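Local coordinates for protein MamA (Candidatus Magnetobacterium bavaricum, PDB 3VTX) that belongs to the tetratricopeptide-repeat family, whose stacked helical hairpins commonly serve as scaffolds for protein-protein interactions, at residues 8-11 with 12-16; 36-39 with 40-43. One frame throughout, in Å; residues are numbered along the deposited sequence.

Contact 1: 8-11 with 12-16; sequences YMDI and GDKKR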
ATOM      1  N   TYR A   8      20.244 -10.758  17.186  1.00 38.41           N
ATOM      2  CA  TYR A   8      19.349 -11.419  16.163  1.00 37.56           C
ATOM      3  C   TYR A   8      18.618 -10.451  15.241  1.00 37.02           C
ATOM      4  O   TYR A   8      18.492 -10.719  14.036  1.00 35.43           O
ATOM      5  CB  TYR A   8      18.371 -12.371  16.826  1.00 38.18           C
ATOM      6  CG  TYR A   8      19.116 -13.595  17.256  1.00 43.03           C
ATOM      7  CD1 TYR A   8      19.687 -14.416  16.291  1.00 49.98           C
ATOM      8  CD2 TYR A   8      19.360 -13.876  18.603  1.00 49.35           C
ATOM      9  CE1 TYR A   8      20.419 -15.543  16.622  1.00 54.95           C
ATOM     10  CE2 TYR A   8      20.122 -15.051  18.970  1.00 52.75           C
ATOM     11  CZ  TYR A   8      20.659 -15.863  17.955  1.00 54.36           C
ATOM     12  OH  TYR A   8      21.410 -17.016  18.197  1.00 57.48           O
ATOM     13  N   MET A   9      18.159  -9.325  15.761  1.00 35.19           N
ATOM     14  CA  MET A   9      17.598  -8.356  14.848  1.00 36.09           C
ATOM     15  C   MET A   9      18.631  -7.953  13.776  1.00 36.65           C
ATOM     16  O   MET A   9      18.293  -7.851  12.610  1.00 34.88           O
ATOM     17  CB  MET A   9      17.015  -7.151  15.588  1.00 37.02           C
ATOM     18  CG  MET A   9      16.030  -6.373  14.739  1.00 41.28           C
ATOM     19  SD  MET A   9      15.456  -4.850  15.616  1.00 48.27           S
ATOM     20  CE  MET A   9      15.218  -5.463  17.316  1.00 48.00           C
ATOM     21  N   ASP A  10      19.895  -7.666  14.135  1.00 37.21           N
ATOM     22  CA  ASP A  10      20.961  -7.314  13.119  0.50 37.88           C
ATOM     23  C   ASP A  10      21.175  -8.395  12.076  1.00 36.70           C
ATOM     24  O   ASP A  10      21.385  -8.137  10.886  1.00 37.50           O
ATOM     25  CB  ASP A  10      22.363  -7.120  13.766  0.50 38.85           C
ATOM     26  CG  ASP A  10      23.525  -7.105  12.702  0.50 41.23           C
ATOM     27  OD1 ASP A  10      23.505  -6.194  11.832  0.50 44.80           O
ATOM     28  OD2 ASP A  10      24.432  -8.009  12.717  0.50 43.18           O
ATOM     29  N   ILE A  11      21.242  -9.639  12.540  1.00 36.58           N
ATOM     30  CA  ILE A  11      21.396 -10.797  11.618  1.00 36.86           C
ATOM     31  C   ILE A  11      20.232 -10.769  10.627  1.00 35.66           C
ATOM     32  O   ILE A  11      20.418 -10.793   9.405  1.00 35.06           O
ATOM     33  CB  ILE A  11      21.472 -12.139  12.382  1.00 37.76           C
ATOM     34  CG1 ILE A  11      22.806 -12.235  13.156  1.00 37.99           C
ATOM     35  CG2 ILE A  11      21.375 -13.338  11.419  1.00 37.75           C
ATOM     36  CD1 ILE A  11      22.793 -13.227  14.285  1.00 40.89           C
ATOM     37  N   GLY A  12      19.025 -10.596  11.154  1.00 34.24           N
ATOM     38  CA  GLY A  12      17.861 -10.580  10.251  1.00 33.26           C
ATOM     39  C   GLY A  12      17.931  -9.472   9.228  1.00 32.91           C
ATOM     40  O   GLY A  12      17.654  -9.662   8.052  1.00 32.34           O
ATOM     41  N   ASP A  13      18.319  -8.274   9.687  1.00 34.00           N
ATOM     42  CA  ASP A  13      18.365  -7.145   8.781  1.00 34.41           C
ATOM     43  C   ASP A  13      19.327  -7.398   7.643  1.00 34.99           C
ATOM     44  O   ASP A  13      19.071  -7.044   6.512  1.00 37.22           O
ATOM     45  CB  ASP A  13      18.800  -5.903   9.554  1.00 35.20           C
ATOM     46  CG  ASP A  13      17.734  -5.388  10.452  1.00 38.99           C
ATOM     47  OD1 ASP A  13      16.523  -5.704  10.248  1.00 41.13           O
ATOM     48  OD2 ASP A  13      18.068  -4.591  11.352  1.00 45.96           O
ATOM     49  N   LYS A  14      20.483  -7.944   7.975  1.00 36.78           N
ATOM     50  CA  LYS A  14      21.558  -8.145   6.999  1.00 39.18           C
ATOM     51  C   LYS A  14      21.166  -9.295   6.031  1.00 36.84           C
ATOM     52  O   LYS A  14      21.457  -9.262   4.858  1.00 36.09           O
ATOM     53  CB  LYS A  14      22.847  -8.546   7.710  1.00 40.67           C
ATOM     54  CG  LYS A  14      23.740  -7.401   8.178  1.00 48.86           C
ATOM     55  CD  LYS A  14      24.658  -7.848   9.317  1.00 54.75           C
ATOM     56  CE  LYS A  14      25.618  -8.982   8.921  1.00 58.74           C
ATOM     57  NZ  LYS A  14      26.871  -8.910   9.802  1.00 60.48           N
ATOM     58  N   LYS A  15      20.531 -10.320   6.573  1.00 36.24           N
ATOM     59  CA  LYS A  15      19.990 -11.383   5.688  1.00 35.06           C
ATOM     60  C   LYS A  15      18.910 -10.894   4.762  1.00 34.33           C
ATOM     61  O   LYS A  15      18.916 -11.222   3.590  1.00 33.63           O
ATOM     62  CB  LYS A  15      19.568 -12.576   6.532  1.00 34.89           C
ATOM     63  CG  LYS A  15      20.752 -13.404   7.012  1.00 35.72           C
ATOM     64  CD  LYS A  15      20.388 -14.676   7.767  1.00 36.62           C
ATOM     65  CE  LYS A  15      21.603 -15.428   8.349  1.00 35.34           C
ATOM     66  NZ  LYS A  15      21.229 -16.798   8.881  1.00 34.14           N
ATOM     67  N   ARG A  16      17.987 -10.071   5.253  1.00 33.45           N
ATOM     68  CA  ARG A  16      16.985  -9.531   4.433  1.00 35.76           C
ATOM     69  C   ARG A  16      17.633  -8.696   3.259  1.00 36.88           C
ATOM     70  O   ARG A  16      17.289  -8.840   2.074  1.00 34.58           O
ATOM     71  CB  ARG A  16      16.057  -8.665   5.284  1.00 36.38           C
ATOM     72  CG  ARG A  16      14.848  -8.170   4.509  1.00 38.14           C
ATOM     73  CD  ARG A  16      13.991  -7.309   5.388  1.00 36.53           C
ATOM     74  NE  ARG A  16      12.970  -6.719   4.577  1.00 39.96           N
ATOM     75  CZ  ARG A  16      12.355  -5.592   4.844  1.00 40.07           C
ATOM     76  NH1 ARG A  16      11.477  -5.153   3.984  1.00 41.55           N
ATOM     77  NH2 ARG A  16      12.670  -4.874   5.918  1.00 43.14           N
TER

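Contact 2: 36-39 with 40-43; sequences PNNV and ETLL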
ATOM      1  N   PRO A  36       8.373 -11.186  22.684  1.00 38.92           N
ATOM      2  CA  PRO A  36       7.258 -11.208  21.732  1.00 39.48           C
ATOM      3  C   PRO A  36       6.585  -9.900  21.478  1.00 39.45           C
ATOM      4  O   PRO A  36       5.763  -9.829  20.543  1.00 37.90           O
ATOM      5  CB  PRO A  36       6.242 -12.197  22.335  1.00 40.95           C
ATOM      6  CG  PRO A  36       6.766 -12.555  23.707  1.00 42.86           C
ATOM      7  CD  PRO A  36       8.124 -11.956  23.912  1.00 40.93           C
ATOM      8  N   ASN A  37       6.839  -8.896  22.322  1.00 38.28           N
ATOM      9  CA  ASN A  37       6.223  -7.610  22.139  1.00 39.19           C
ATOM     10  C   ASN A  37       7.141  -6.569  21.492  1.00 37.38           C
ATOM     11  O   ASN A  37       6.866  -5.383  21.553  1.00 35.63           O
ATOM     12  CB  ASN A  37       5.618  -7.118  23.451  1.00 40.37           C
ATOM     13  CG  ASN A  37       4.570  -8.088  23.991  1.00 44.65           C
ATOM     14  OD1 ASN A  37       4.583  -8.408  25.190  1.00 54.99           O
ATOM     15  ND2 ASN A  37       3.688  -8.593  23.121  1.00 42.16           N
ATOM     16  N   ASN A  38       8.215  -7.040  20.844  1.00 36.86           N
ATOM     17  CA  ASN A  38       9.157  -6.165  20.170  1.00 35.30           C
ATOM     18  C   ASN A  38       8.472  -5.657  18.890  1.00 35.47           C
ATOM     19  O   ASN A  38       8.454  -6.368  17.871  1.00 32.69           O
ATOM     20  CB  ASN A  38      10.402  -6.965  19.811  1.00 36.00           C
ATOM     21  CG  ASN A  38      11.543  -6.090  19.359  1.00 36.12           C
ATOM     22  OD1 ASN A  38      11.579  -5.528  18.240  1.00 39.61           O
ATOM     23  ND2 ASN A  38      12.502  -5.932  20.265  1.00 40.93           N
ATOM     24  N   VAL A  39       7.927  -4.455  18.947  1.00 35.07           N
ATOM     25  CA  VAL A  39       7.197  -3.903  17.803  1.00 34.47           C
ATOM     26  C   VAL A  39       8.102  -3.679  16.610  1.00 32.80           C
ATOM     27  O   VAL A  39       7.662  -3.895  15.472  1.00 32.28           O
ATOM     28  CB  VAL A  39       6.382  -2.623  18.164  1.00 36.60           C
ATOM     29  CG1 VAL A  39       5.231  -2.994  19.138  1.00 38.70           C
ATOM     30  CG2 VAL A  39       7.273  -1.554  18.719  1.00 37.82           C
ATOM     31  N   GLU A  40       9.370  -3.313  16.821  1.00 33.17           N
ATOM     32  CA  GLU A  40      10.259  -3.026  15.686  1.00 32.68           C
ATOM     33  C   GLU A  40      10.444  -4.324  14.835  1.00 30.89           C
ATOM     34  O   GLU A  40      10.411  -4.287  13.564  1.00 28.48           O
ATOM     35  CB  GLU A  40      11.627  -2.609  16.176  1.00 34.96           C
ATOM     36  CG  GLU A  40      12.589  -2.339  15.104  1.00 39.31           C
ATOM     37  CD  GLU A  40      13.849  -1.604  15.524  1.00 47.46           C
ATOM     38  OE1 GLU A  40      14.114  -1.549  16.745  1.00 52.90           O
ATOM     39  OE2 GLU A  40      14.549  -1.099  14.605  1.00 49.95           O
ATOM     40  N   THR A  41      10.607  -5.429  15.559  1.00 28.21           N
ATOM     41  CA  THR A  41      10.714  -6.785  14.959  1.00 29.13           C
ATOM     42  C   THR A  41       9.434  -7.268  14.312  1.00 27.24           C
ATOM     43  O   THR A  41       9.487  -7.833  13.219  1.00 27.32           O
ATOM     44  CB  THR A  41      11.299  -7.792  15.934  1.00 29.09           C
ATOM     45  OG1 THR A  41      12.560  -7.250  16.347  1.00 31.86           O
ATOM     46  CG2 THR A  41      11.619  -9.245  15.248  1.00 28.20           C
ATOM     47  N   LEU A  42       8.309  -7.025  14.943  1.00 27.25           N
ATOM     48  CA  LEU A  42       7.016  -7.379  14.349  1.00 25.75           C
ATOM     49  C   LEU A  42       6.825  -6.693  13.010  1.00 25.49           C
ATOM     50  O   LEU A  42       6.430  -7.359  12.027  1.00 25.46           O
ATOM     51  CB  LEU A  42       5.862  -7.093  15.297  1.00 25.33           C
ATOM     52  CG  LEU A  42       5.673  -8.060  16.427  1.00 22.25           C
ATOM     53  CD1 LEU A  42       4.718  -7.480  17.536  1.00 27.82           C
ATOM     54  CD2 LEU A  42       5.201  -9.483  16.003  1.00 23.86           C
ATOM     55  N   LEU A  43       7.196  -5.426  12.897  1.00 25.45           N
ATOM     56  CA  LEU A  43       7.027  -4.693  11.648  1.00 26.35           C
ATOM     57  C   LEU A  43       8.012  -5.220  10.609  1.00 25.03           C
ATOM     58  O   LEU A  43       7.685  -5.381   9.465  1.00 24.65           O
ATOM     59  CB  LEU A  43       7.236  -3.194  11.878  1.00 26.26           C
ATOM     60  CG  LEU A  43       7.022  -2.365  10.640  1.00 27.20           C
ATOM     61  CD1 LEU A  43       5.636  -2.577   9.979  1.00 25.87           C
ATOM     62  CD2 LEU A  43       7.222  -0.849  11.051  1.00 28.90           C
TER

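Contact 1: 8-11 with 12-16
Four backbone amides, those of Gly12, Asp13, Lys14 and Lys15, each find their acceptor four residues back, and together they show how a helix satisfies its own main chain. Gly12 N donates to Tyr8 O at 2.9 Å, and Asp13 N to Met9 O at 3.0 Å. Lys14 N reaches Asp10 O at 3.1 Å, while the bond from Lys15 N to Ile11 O is the straightest, with an N-H...O angle of 169°. The carboxylate of Asp13 sits close to Met9 O, yet its polar partners lie on the neighbouring helices: OD1 is hydrogen-bonded to Tyr28 OH and OD2 forms a salt bridge with Lys44 NZ. Helix 5-18 is thus tied to helices 21-34 and 39-51 in the stack of antiparallel helices of a tetratricopeptide-repeat protein. On the exposed side, Lys14 CD lies off the oxygen edge of the Asp10 carboxylate, tilted out of its plane, and a bend at chi3 (61°) sets NZ 3.9 Å from Asp10 OD2. That salt bridge is long, and both contacts are doubtful: Asp10 has two conformers. Lys15 instead runs extended alongside Ile11, its aliphatic part in van der Waals contact, CE 3.7 Å from Ile11 CG2.

Contact 2: 36-39 with 40-43
The flat carboxamide of Asn38 receives Thr41 in two ways: the backbone N-H arrives in its plane, and the hydroxyl stands above one face. Thr41 N donates to Asn38 OD1 at 2.9 Å, with an N-H...O angle of 152°. Thr41 OG1 donates to the same oxygen at 2.7 Å, but from 69° out of the carbonyl plane and so not along a lone pair. At the other end of the amide, Asn38 ND2 is hydrogen-bonded to Asp35 OD2, so that bonds at both ends probably fix the rotation of the group. This is a classic N-cap, with Asn38 just before helix 39-51 taking up an amide of the first turn, for which the helix offers no acceptor four residues back. With CG turned away from its own backbone N and beside the carbonyl carbon (chi1 -169°), the carboxamide reaches forward to that turn. Behind the cap the regular main-chain pattern begins, with Leu42 N bonded to Asn38 O at 3.0 Å and Leu43 N to Val39 O at 3.0 Å. Leu42 packs against backbone carbonyl oxygens, CG 3.6 Å from Asn38 O and CD1 4.0 Å from Pro36 O, while Leu42 and Val39 also make apolar contact with Leu68 of helix 55-68.

How the contacts relate
From the N terminus, the chain first forms contact 1 within helix 5-18, turns back through helix 21-34, and then enters contact 2, where the loop ahead of helix 39-51 becomes helix. Each contact spans a few consecutive residues, and neither closes a long loop. They follow in series, without nesting or crossing. Although their centres are about 14 Å apart, they meet through Met9: its CE lies 3.3 Å from Thr41 OG1 and its SD 3.6 Å from Glu40 CD, both as packing. Thus the side of helix 5-18 rests against the capped start of helix 39-51, and Tyr28 of helix 21-34 touches both contacts.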